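N-acetylmuramoyl-L-alanine amidase domain-containing protein SAOUHSC_02979 (Staphylococcus aureus, PDB 5T1Q) probably acts as a secreted cell-wall amidase, and the part crystallised here combines a glucosaminidase-family domain with a CHAP domain. Local coordinates at residues S177-L185 with A196-K204. Sequence-based numbering, arbitrary orientation.
Sequences SYKDATSHL and AKKLNSIIK
Thr182 pushes its side chain between Ala196, Leu199, Asn200 and Ile203, a knob into a hole of the opposing helix. The axes of the helical segments 178-185 and 196-204 come within 8.6 Å at closest approach, their directions 145° apart, roughly antiparallel. With OG1 lying between the backbone N and the carbonyl carbon (chi1 61°), the hydroxyl turns to Asn200, while the methyl, Thr182 CG2, packs against Leu199 CB at 3.7 Å and lies near Ile203 CD1, still touching Asn200 OD1. Thr182 OG1 donates to Asn200 OD1 over 2.7 Å, approaching at a C=O...donor angle of 123° and slightly tilted from the carbonyl plane. The other end of the amide is held too: a water accepts from Asn200 ND2 and donates both to Thr182 OG1 and to the backbone oxygen of Lys179. The aliphatic part of Lys179 crosses this amide at about a right angle, its CG 3.7 Å from Asn200 OD1.

One turn before Thr182, the Tyr178 ring takes Ile203 over one face. Ile203 CG2 makes a CH-pi contact 3.7 Å from the ring centroid, and CD1 of the same residue reaches Tyr178 CD1, while Asn200 OD1 lies near the ring plane at its edge. Beyond Thr182, the Ala196 methyl packs on the Thr182 carbonyl oxygen, and Leu185 CD1 meets Leu199 CD1 at 3.6 Å; both leucines also rest on helix 82-93, which ties the pair into the glucosaminidase-family domain. Ser177 and Asp180 form a capping box at the start of helix 178-185. Bonds at both ends of the Asn200 amide hold it in place and restrict its rotation, and the buried hydroxyl of the central knob is satisfied both ways, donating to Asn200 and accepting from the water, with the apolar contacts to Leu199 and Ile203 next to it.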
loop_
_atom_site.group_PDB
_atom_site.type_symbol
_atom_site.label_atom_id
_atom_site.label_comp_id
_atom_site.label_asym_id
_atom_site.label_seq_id
_atom_site.Cartn_x
_atom_site.Cartn_y
_atom_site.Cartn_z
ATOM N N SER A 177 -1.273 8.865 -23.929
ATOM C CA SER A 177 -1.460 9.518 -22.628
ATOM C C SER A 177 -0.851 8.660 -21.538
ATOM O O SER A 177 -0.457 7.510 -21.778
ATOM C CB SER A 177 -2.939 9.728 -22.311
ATOM O OG SER A 177 -3.564 8.499 -21.987
ATOM N N TYR A 178 -0.827 9.202 -20.326
ATOM C CA TYR A 178 -0.274 8.479 -19.192
ATOM C C TYR A 178 -1.025 7.169 -18.905
ATOM O O TYR A 178 -0.413 6.220 -18.414
ATOM C CB TYR A 178 -0.201 9.360 -17.933
ATOM C CG TYR A 178 -1.516 9.647 -17.259
ATOM C CD1 TYR A 178 -2.041 8.761 -16.323
ATOM C CD2 TYR A 178 -2.222 10.824 -17.518
ATOM C CE1 TYR A 178 -3.242 9.020 -15.678
ATOM C CE2 TYR A 178 -3.425 11.092 -16.878
ATOM C CZ TYR A 178 -3.930 10.182 -15.959
ATOM O OH TYR A 178 -5.111 10.430 -15.316
ATOM N N LYS A 179 -2.327 7.107 -19.220
ATOM C CA LYS A 179 -3.102 5.866 -18.977
ATOM C C LYS A 179 -2.700 4.692 -19.873
ATOM O O LYS A 179 -2.923 3.533 -19.520
ATOM C CB LYS A 179 -4.622 6.093 -19.026
ATOM C CG LYS A 179 -5.183 6.721 -17.752
ATOM C CD LYS A 179 -6.686 6.476 -17.581
ATOM C CE LYS A 179 -7.559 7.427 -18.382
ATOM N NZ LYS A 179 -7.693 8.749 -17.701
ATOM N N ASP A 180 -2.121 4.982 -21.030
ATOM C CA ASP A 180 -1.645 3.924 -21.908
ATOM C C ASP A 180 -0.390 3.331 -21.271
ATOM O O ASP A 180 -0.202 2.111 -21.254
ATOM C CB ASP A 180 -1.355 4.479 -23.303
ATOM C CG ASP A 180 -2.616 4.988 -24.001
ATOM O OD1 ASP A 180 -3.534 4.169 -24.228
ATOM O OD2 ASP A 180 -2.683 6.196 -24.334
ATOM N N ALA A 181 0.432 4.212 -20.701
ATOM C CA ALA A 181 1.665 3.813 -20.042
ATOM C C ALA A 181 1.419 2.994 -18.772
ATOM O O ALA A 181 2.024 1.935 -18.591
ATOM C CB ALA A 181 2.514 5.034 -19.735
ATOM N N THR A 182 0.525 3.459 -17.900
ATOM C CA THR A 182 0.229 2.716 -16.670
ATOM C C THR A 182 -0.343 1.316 -16.969
ATOM O O THR A 182 -0.022 0.362 -16.262
ATOM C CB THR A 182 -0.715 3.481 -15.720
ATOM O OG1 THR A 182 -1.963 3.724 -16.364
ATOM C CG2 THR A 182 -0.102 4.814 -15.277
ATOM N N SER A 183 -1.144 1.181 -18.027
ATOM C CA SER A 183 -1.724 -0.138 -18.373
ATOM C C SER A 183 -0.655 -1.160 -18.796
ATOM O O SER A 183 -0.847 -2.365 -18.628
ATOM C CB SER A 183 -2.773 -0.026 -19.479
ATOM O OG SER A 183 -2.168 0.275 -20.720
ATOM N N HIS A 184 0.452 -0.679 -19.364
ATOM C CA HIS A 184 1.559 -1.571 -19.762
ATOM C C HIS A 184 2.481 -1.925 -18.588
ATOM O O HIS A 184 3.244 -2.883 -18.667
ATOM C CB HIS A 184 2.340 -0.992 -20.939
ATOM C CG HIS A 184 1.590 -1.053 -22.235
ATOM N ND1 HIS A 184 0.889 0.020 -22.747
ATOM C CD2 HIS A 184 1.409 -2.072 -23.108
ATOM C CE1 HIS A 184 0.323 -0.330 -23.888
ATOM N NE2 HIS A 184 0.627 -1.594 -24.133
ATOM N N LEU A 185 2.416 -1.154 -17.510
ATOM C CA LEU A 185 3.173 -1.483 -16.293
ATOM C C LEU A 185 2.455 -2.602 -15.530
ATOM O O LEU A 185 3.053 -3.283 -14.693
ATOM C CB LEU A 185 3.334 -0.252 -15.401
ATOM C CG LEU A 185 4.258 0.842 -15.943
ATOM C CD1 LEU A 185 4.089 2.125 -15.160
ATOM C CD2 LEU A 185 5.712 0.382 -15.927
ATOM N N ALA A 196 -2.273 -0.684 -12.423
ATOM C CA ALA A 196 -2.617 0.448 -13.297
ATOM C C ALA A 196 -3.644 1.377 -12.662
ATOM O O ALA A 196 -3.457 2.597 -12.653
ATOM C CB ALA A 196 -3.124 -0.038 -14.652
ATOM N N LYS A 197 -4.722 0.812 -12.127
ATOM C CA LYS A 197 -5.752 1.631 -11.490
ATOM C C LYS A 197 -5.209 2.400 -10.279
ATOM O O LYS A 197 -5.648 3.510 -10.001
ATOM C CB LYS A 197 -7.006 0.824 -11.144
ATOM C CG LYS A 197 -7.778 0.356 -12.382
ATOM C CD LYS A 197 -9.268 0.174 -12.126
ATOM C CE LYS A 197 -9.585 -0.828 -11.020
ATOM N NZ LYS A 197 -9.235 -2.230 -11.379
ATOM N N LYS A 198 -4.247 1.806 -9.576
ATOM C CA LYS A 198 -3.608 2.480 -8.456
ATOM C C LYS A 198 -2.775 3.670 -8.938
ATOM O O LYS A 198 -2.881 4.763 -8.380
ATOM C CB LYS A 198 -2.746 1.507 -7.648
ATOM C CG LYS A 198 -3.558 0.537 -6.800
ATOM C CD LYS A 198 -2.642 -0.431 -6.072
ATOM C CE LYS A 198 -3.414 -1.330 -5.128
ATOM N NZ LYS A 198 -2.481 -2.165 -4.329
ATOM N N LEU A 199 -1.958 3.469 -9.974
ATOM C CA LEU A 199 -1.148 4.564 -10.505
ATOM C C LEU A 199 -2.036 5.699 -11.016
ATOM O O LEU A 199 -1.775 6.865 -10.730
ATOM C CB LEU A 199 -0.202 4.089 -11.614
ATOM C CG LEU A 199 0.942 3.151 -11.229
ATOM C CD1 LEU A 199 1.775 2.831 -12.458
ATOM C CD2 LEU A 199 1.830 3.748 -10.148
ATOM N N ASN A 200 -3.090 5.350 -11.747
ATOM C CA ASN A 200 -4.023 6.334 -12.281
ATOM C C ASN A 200 -4.631 7.152 -11.149
ATOM O O ASN A 200 -4.710 8.369 -11.246
ATOM C CB ASN A 200 -5.111 5.655 -13.138
ATOM C CG ASN A 200 -4.538 4.992 -14.390
ATOM O OD1 ASN A 200 -3.431 5.314 -14.830
ATOM N ND2 ASN A 200 -5.286 4.063 -14.965
ATOM N N SER A 201 -5.007 6.482 -10.062
ATOM C CA SER A 201 -5.568 7.166 -8.898
ATOM C C SER A 201 -4.587 8.185 -8.308
ATOM O O SER A 201 -4.982 9.285 -7.928
ATOM C CB SER A 201 -5.949 6.155 -7.820
ATOM O OG SER A 201 -6.470 6.819 -6.681
ATOM N N ILE A 202 -3.320 7.800 -8.208
ATOM C CA ILE A 202 -2.292 8.688 -7.671
ATOM C C ILE A 202 -2.079 9.894 -8.605
ATOM O O ILE A 202 -2.030 11.037 -8.159
ATOM C CB ILE A 202 -0.955 7.934 -7.471
ATOM C CG1 ILE A 202 -1.116 6.836 -6.413
ATOM C CG2 ILE A 202 0.142 8.907 -7.049
ATOM C CD1 ILE A 202 0.038 5.854 -6.325
ATOM N N ILE A 203 -1.962 9.620 -9.898
ATOM C CA ILE A 203 -1.725 10.665 -10.890
ATOM C C ILE A 203 -2.834 11.703 -10.888
ATOM O O ILE A 203 -2.561 12.912 -10.896
ATOM C CB ILE A 203 -1.565 10.063 -12.298
ATOM C CG1 ILE A 203 -0.283 9.209 -12.351
ATOM C CG2 ILE A 203 -1.511 11.166 -13.352
ATOM C CD1 ILE A 203 -0.155 8.361 -13.584
ATOM N N LYS A 204 -4.072 11.229 -10.879
ATOM C CA LYS A 204 -5.230 12.094 -10.894
ATOM C C LYS A 204 -5.322 12.985 -9.653
ATOM O O LYS A 204 -5.352 14.204 -9.761
ATOM C CB LYS A 204 -6.503 11.252 -11.013
ATOM C CG LYS A 204 -7.792 12.053 -11.030
ATOM C CD LYS A 204 -8.982 11.124 -11.205
ATOM C CE LYS A 204 -10.291 11.889 -11.123
ATOM N NZ LYS A 204 -11.462 10.967 -11.169
HETATM O O HOH W 1 -4.270 2.749 -17.271
#